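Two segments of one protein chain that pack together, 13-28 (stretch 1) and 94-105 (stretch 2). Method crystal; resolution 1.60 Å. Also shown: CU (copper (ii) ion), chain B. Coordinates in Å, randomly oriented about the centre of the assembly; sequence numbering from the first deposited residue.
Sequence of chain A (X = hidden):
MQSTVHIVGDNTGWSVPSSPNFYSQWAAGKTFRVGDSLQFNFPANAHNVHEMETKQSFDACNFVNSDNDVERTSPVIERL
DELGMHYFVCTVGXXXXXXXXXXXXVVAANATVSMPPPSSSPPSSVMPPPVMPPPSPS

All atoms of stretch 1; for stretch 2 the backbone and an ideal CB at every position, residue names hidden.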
# COMPACT_ATOMS: atom_id res chain seq x y z
N GLY A 13 10.86 12.53 -5.44
CA GLY A 13 9.43 12.28 -5.28
C GLY A 13 8.74 12.24 -6.62
O GLY A 13 9.36 12.10 -7.67
N TRP A 14 7.41 12.35 -6.58
CA TRP A 14 6.58 12.20 -7.78
C TRP A 14 6.12 13.61 -8.22
O TRP A 14 5.33 14.22 -7.51
CB TRP A 14 5.34 11.41 -7.35
CG TRP A 14 4.39 10.96 -8.40
CD1 TRP A 14 3.01 11.13 -8.28
CD2 TRP A 14 4.58 10.24 -9.61
NE1 TRP A 14 2.39 10.59 -9.38
CE2 TRP A 14 3.31 10.04 -10.21
CE3 TRP A 14 5.72 9.77 -10.30
CZ2 TRP A 14 3.12 9.38 -11.42
CZ3 TRP A 14 5.51 9.11 -11.52
CH2 TRP A 14 4.24 8.91 -12.08
N SER A 15 6.67 14.10 -9.31
CA SER A 15 6.23 15.46 -9.77
C SER A 15 6.47 15.54 -11.25
O SER A 15 6.94 14.55 -11.87
CB SER A 15 6.92 16.57 -9.00
OG SER A 15 8.32 16.56 -9.16
N VAL A 16 6.17 16.65 -11.88
CA VAL A 16 6.50 16.74 -13.32
C VAL A 16 7.98 17.06 -13.44
O VAL A 16 8.46 18.07 -12.92
CB VAL A 16 5.69 17.94 -13.93
CG1 VAL A 16 6.06 18.08 -15.39
CG2 VAL A 16 4.21 17.60 -13.76
N PRO A 17 8.73 16.22 -14.12
CA PRO A 17 10.18 16.36 -14.11
C PRO A 17 10.67 17.41 -15.12
O PRO A 17 9.94 17.77 -16.03
CB PRO A 17 10.65 14.97 -14.59
CG PRO A 17 9.58 14.58 -15.58
CD PRO A 17 8.28 15.10 -15.00
N SER A 18 11.91 17.86 -14.89
CA SER A 18 12.53 18.83 -15.83
C SER A 18 12.93 18.10 -17.10
O SER A 18 12.77 18.60 -18.22
CB SER A 18 13.74 19.44 -15.12
OG SER A 18 13.65 19.13 -13.72
N SER A 19 13.38 16.85 -16.96
CA SER A 19 13.68 16.08 -18.20
C SER A 19 12.66 14.94 -18.31
O SER A 19 12.37 14.25 -17.33
CB SER A 19 15.06 15.43 -18.07
OG SER A 19 16.10 16.34 -18.39
N PRO A 20 12.12 14.74 -19.51
CA PRO A 20 11.12 13.71 -19.70
C PRO A 20 11.58 12.31 -19.45
O PRO A 20 10.78 11.40 -19.30
CB PRO A 20 10.67 13.91 -21.16
CG PRO A 20 11.83 14.60 -21.81
CD PRO A 20 12.40 15.49 -20.75
N ASN A 21 12.90 12.08 -19.40
CA ASN A 21 13.37 10.71 -19.20
C ASN A 21 13.63 10.44 -17.73
O ASN A 21 14.22 9.39 -17.38
CB ASN A 21 14.77 10.61 -19.91
CG ASN A 21 15.74 11.63 -19.31
OD1 ASN A 21 16.92 11.32 -19.13
ND2 ASN A 21 15.24 12.82 -18.99
N PHE A 22 13.32 11.39 -16.85
CA PHE A 22 13.66 11.23 -15.45
C PHE A 22 13.23 9.93 -14.83
O PHE A 22 14.00 9.25 -14.13
CB PHE A 22 13.10 12.43 -14.67
CG PHE A 22 13.44 12.38 -13.19
CD1 PHE A 22 14.67 12.79 -12.73
CD2 PHE A 22 12.50 11.91 -12.27
CE1 PHE A 22 15.00 12.73 -11.38
CE2 PHE A 22 12.81 11.84 -10.95
CZ PHE A 22 14.08 12.21 -10.49
N TYR A 23 11.95 9.55 -14.93
CA TYR A 23 11.52 8.36 -14.16
C TYR A 23 11.96 7.09 -14.84
O TYR A 23 12.11 6.06 -14.18
CB TYR A 23 9.96 8.38 -14.04
CG TYR A 23 9.63 9.43 -12.98
CD1 TYR A 23 9.97 9.26 -11.68
CD2 TYR A 23 9.00 10.63 -13.38
CE1 TYR A 23 9.68 10.23 -10.71
CE2 TYR A 23 8.74 11.59 -12.43
CZ TYR A 23 9.06 11.40 -11.12
OH TYR A 23 8.83 12.40 -10.18
N SER A 24 12.20 7.14 -16.16
CA SER A 24 12.67 5.85 -16.73
C SER A 24 14.13 5.65 -16.41
O SER A 24 14.62 4.53 -16.22
CB SER A 24 12.28 5.67 -18.16
OG SER A 24 12.89 6.63 -18.98
N GLN A 25 14.90 6.75 -16.20
CA GLN A 25 16.28 6.47 -15.72
C GLN A 25 16.24 5.98 -14.29
O GLN A 25 17.08 5.18 -13.85
CB GLN A 25 17.13 7.75 -15.83
CG GLN A 25 17.51 8.04 -17.29
CD GLN A 25 18.41 9.24 -17.45
OE1 GLN A 25 18.31 10.23 -16.73
NE2 GLN A 25 19.30 9.18 -18.44
N TRP A 26 15.30 6.51 -13.48
CA TRP A 26 15.24 6.10 -12.08
C TRP A 26 14.90 4.61 -12.02
O TRP A 26 15.54 3.83 -11.30
CB TRP A 26 14.07 6.92 -11.38
CG TRP A 26 13.86 6.36 -9.98
CD1 TRP A 26 14.60 6.65 -8.88
CD2 TRP A 26 12.84 5.43 -9.57
NE1 TRP A 26 14.11 5.92 -7.80
CE2 TRP A 26 13.04 5.18 -8.21
CE3 TRP A 26 11.79 4.79 -10.24
CZ2 TRP A 26 12.23 4.30 -7.46
CZ3 TRP A 26 11.00 3.93 -9.50
CH2 TRP A 26 11.21 3.69 -8.14
N ALA A 27 13.91 4.18 -12.79
CA ALA A 27 13.47 2.78 -12.76
C ALA A 27 14.59 1.85 -13.27
O ALA A 27 14.75 0.76 -12.71
CB ALA A 27 12.25 2.60 -13.65
N ALA A 28 15.36 2.30 -14.26
CA ALA A 28 16.42 1.38 -14.79
C ALA A 28 17.54 1.17 -13.81
O ALA A 28 18.39 0.25 -14.00
CB ALA A 28 16.94 2.00 -16.10
N UNK A 94 -1.74 18.11 -18.01
CA UNK A 94 -0.81 17.57 -19.04
C UNK A 94 0.38 16.87 -18.39
O UNK A 94 1.42 16.66 -19.04
CB UNK A 94 -0.31 18.69 -19.96
N UNK A 95 0.29 16.53 -17.11
CA UNK A 95 1.47 15.98 -16.42
C UNK A 95 1.98 14.71 -17.08
O UNK A 95 3.19 14.50 -17.24
CB UNK A 95 1.14 15.69 -14.95
N UNK A 96 1.07 13.82 -17.48
CA UNK A 96 1.59 12.57 -18.11
C UNK A 96 2.29 12.90 -19.39
O UNK A 96 3.40 12.44 -19.69
CB UNK A 96 0.47 11.56 -18.38
N UNK A 97 1.70 13.77 -20.24
CA UNK A 97 2.42 14.08 -21.49
C UNK A 97 3.77 14.75 -21.24
O UNK A 97 4.56 14.74 -22.18
CB UNK A 97 1.56 14.99 -22.38
N UNK A 98 3.97 15.38 -20.11
CA UNK A 98 5.18 16.07 -19.73
C UNK A 98 6.14 15.18 -18.98
O UNK A 98 7.17 15.59 -18.45
CB UNK A 98 4.84 17.30 -18.88
N UNK A 99 5.86 13.85 -18.99
CA UNK A 99 6.85 12.94 -18.40
C UNK A 99 6.55 12.40 -17.04
O UNK A 99 7.39 11.68 -16.42
CB UNK A 99 8.20 13.65 -18.32
N UNK A 100 5.40 12.72 -16.45
CA UNK A 100 5.11 12.18 -15.11
C UNK A 100 4.40 10.83 -15.32
O UNK A 100 3.19 10.72 -15.19
CB UNK A 100 4.25 13.14 -14.28
N UNK A 101 5.22 9.85 -15.65
CA UNK A 101 4.66 8.48 -15.89
C UNK A 101 5.86 7.52 -15.65
O UNK A 101 7.02 7.94 -15.75
CB UNK A 101 4.07 8.32 -17.29
N UNK A 102 5.54 6.31 -15.25
CA UNK A 102 6.63 5.39 -14.81
C UNK A 102 6.22 3.97 -15.26
O UNK A 102 5.10 3.56 -15.11
CB UNK A 102 6.85 5.45 -13.30
N UNK A 103 7.15 3.28 -15.92
CA UNK A 103 6.87 1.89 -16.29
C UNK A 103 7.98 1.03 -15.68
O UNK A 103 9.16 1.37 -15.73
CB UNK A 103 6.79 1.71 -17.81
N UNK A 104 7.55 -0.05 -15.02
CA UNK A 104 8.57 -0.86 -14.36
C UNK A 104 8.31 -2.35 -14.64
O UNK A 104 7.21 -2.75 -14.94
CB UNK A 104 8.58 -0.59 -12.85
N UNK A 105 9.41 -3.11 -14.54
CA UNK A 105 9.27 -4.56 -14.82
C UNK A 105 9.46 -5.29 -13.48
O UNK A 105 10.50 -5.10 -12.82
CB UNK A 105 10.28 -5.04 -15.86
CU CU B . 0.77 15.33 -11.66

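Position 94 has no atom of stretch 1 within 5.5 Å of its ideal CB, so the contact sets no preference; the deposited residue is Thr94.

At position 95 the ideal CB lies 3.8 Å from Val16 CG2 and on the same side of the backbone as the copper ion. A metal-binding side chain such as histidine, cysteine or methionine would suit, as would an apolar one that only covers the valine. It is His95: ND1 binds CU at 2.0 Å, and Val16 CG2 sits over one ring face, 3.8 Å from the ring centroid.

Position 96 points away from stretch 1 and 97 is out of its reach, which leaves their choice open. They are Cys96, covalently bonded elsewhere in the structure, and Ser97.

The ideal CB of position 98 is 3.8 Å from Val16 CG1, with CA-to-CB running sideways. Many small or polar residues would do. Asn98 meets the valine through its CB (CB to Val16 CG1, 3.9 Å), and its end leads away.

Position 99 is the most restrictive. Its phi/psi of 103/2 would jam a CB against the preceding carbonyl O, and the ideal CB would also stand 3.2 Å from both Pro17 CG and Pro20 CA. Glycine is called for, and Gly99 is found. Its O accepts from a water (2.7 Å) that also donates to Pro20 O (2.7 Å) and accepts from Tyr23 N (3.0 Å), bridging the backbones without a direct hydrogen bond.

At position 100 the ideal CB is 3.9 Å from Ser15 O and 4.9 Å from CU. A long side chain with a ligand atom, such as glutamine, glutamate or methionine, could cover the Trp14 indole and reach the metal. Gln100, extended (t, t), places CG 3.6 Å from the centroid of the Trp14 six-membered ring, 9° off its normal, while OE1 binds CU at 2.2 Å.

Position 101 points away, its ideal CB 5.3 Å from Trp14 CH2; polar or long residues fit, and Lys101 is deposited.

The ideal CB of position 102 is 4.3 Å from both Trp14 CZ3 and Tyr23 CB, an apolar setting for leucine, isoleucine or methionine. Leu102 brings CD1 within 3.8 Å of Trp26 CE3, at the ring edge, and 4.1 Å of Ala27 CB.

At position 103 the ideal CB has nothing of stretch 1 within 5.5 Å, so many side chains would do, small or polar ones included; Ser103 makes contact through its backbone O, 3.9 Å from Ala27 CB. At 104, 4.9 Å from ideal CB to Ala27 CB favours a branched or longer apolar residue; Ile104 CG2 closes to 4.0 Å from Ala27 CB. Position 105, out of reach, is Asn105.

Stretch 2 (94-105) THCSNGQKLSIN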
# COMPACT_ATOMS: atom_id res chain seq x y z
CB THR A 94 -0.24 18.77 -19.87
OG1 THR A 94 0.34 19.71 -18.97
CG2 THR A 94 -1.43 19.52 -20.52
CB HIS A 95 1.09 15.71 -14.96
CG HIS A 95 0.75 16.96 -14.22
ND1 HIS A 95 0.53 16.96 -12.87
CD2 HIS A 95 0.58 18.24 -14.63
CE1 HIS A 95 0.25 18.17 -12.44
NE2 HIS A 95 0.28 18.98 -13.51
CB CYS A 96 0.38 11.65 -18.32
SG CYS A 96 0.70 10.11 -19.19
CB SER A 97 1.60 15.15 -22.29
OG SER A 97 0.36 14.57 -22.62
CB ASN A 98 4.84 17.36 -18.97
CG ASN A 98 4.42 18.44 -19.99
OD1 ASN A 98 3.37 19.03 -19.87
ND2 ASN A 98 5.25 18.60 -21.01
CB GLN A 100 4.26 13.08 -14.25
CG GLN A 100 4.16 12.65 -12.81
CD GLN A 100 3.40 13.62 -11.92
OE1 GLN A 100 2.66 14.48 -12.41
NE2 GLN A 100 3.61 13.52 -10.62
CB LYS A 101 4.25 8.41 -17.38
CG LYS A 101 5.41 8.70 -18.32
CD LYS A 101 4.92 9.05 -19.71
CE LYS A 101 3.90 8.07 -20.24
NZ LYS A 101 3.67 8.28 -21.74
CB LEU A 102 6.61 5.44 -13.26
CG LEU A 102 7.44 4.30 -12.61
CD1 LEU A 102 8.91 4.69 -12.64
CD2 LEU A 102 7.00 4.15 -11.14
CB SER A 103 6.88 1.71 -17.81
OG SER A 103 8.12 1.97 -18.32
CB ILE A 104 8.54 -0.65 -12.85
CG1 ILE A 104 7.20 -1.03 -12.20
CG2 ILE A 104 8.91 0.79 -12.49
CD1 ILE A 104 7.37 -1.39 -10.73
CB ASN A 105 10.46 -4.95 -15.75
CG ASN A 105 10.40 -6.46 -16.03
OD1 ASN A 105 11.42 -7.16 -15.88
ND2 ASN A 105 9.24 -6.93 -16.42
O HOH W 1 10.02 11.00 -16.75
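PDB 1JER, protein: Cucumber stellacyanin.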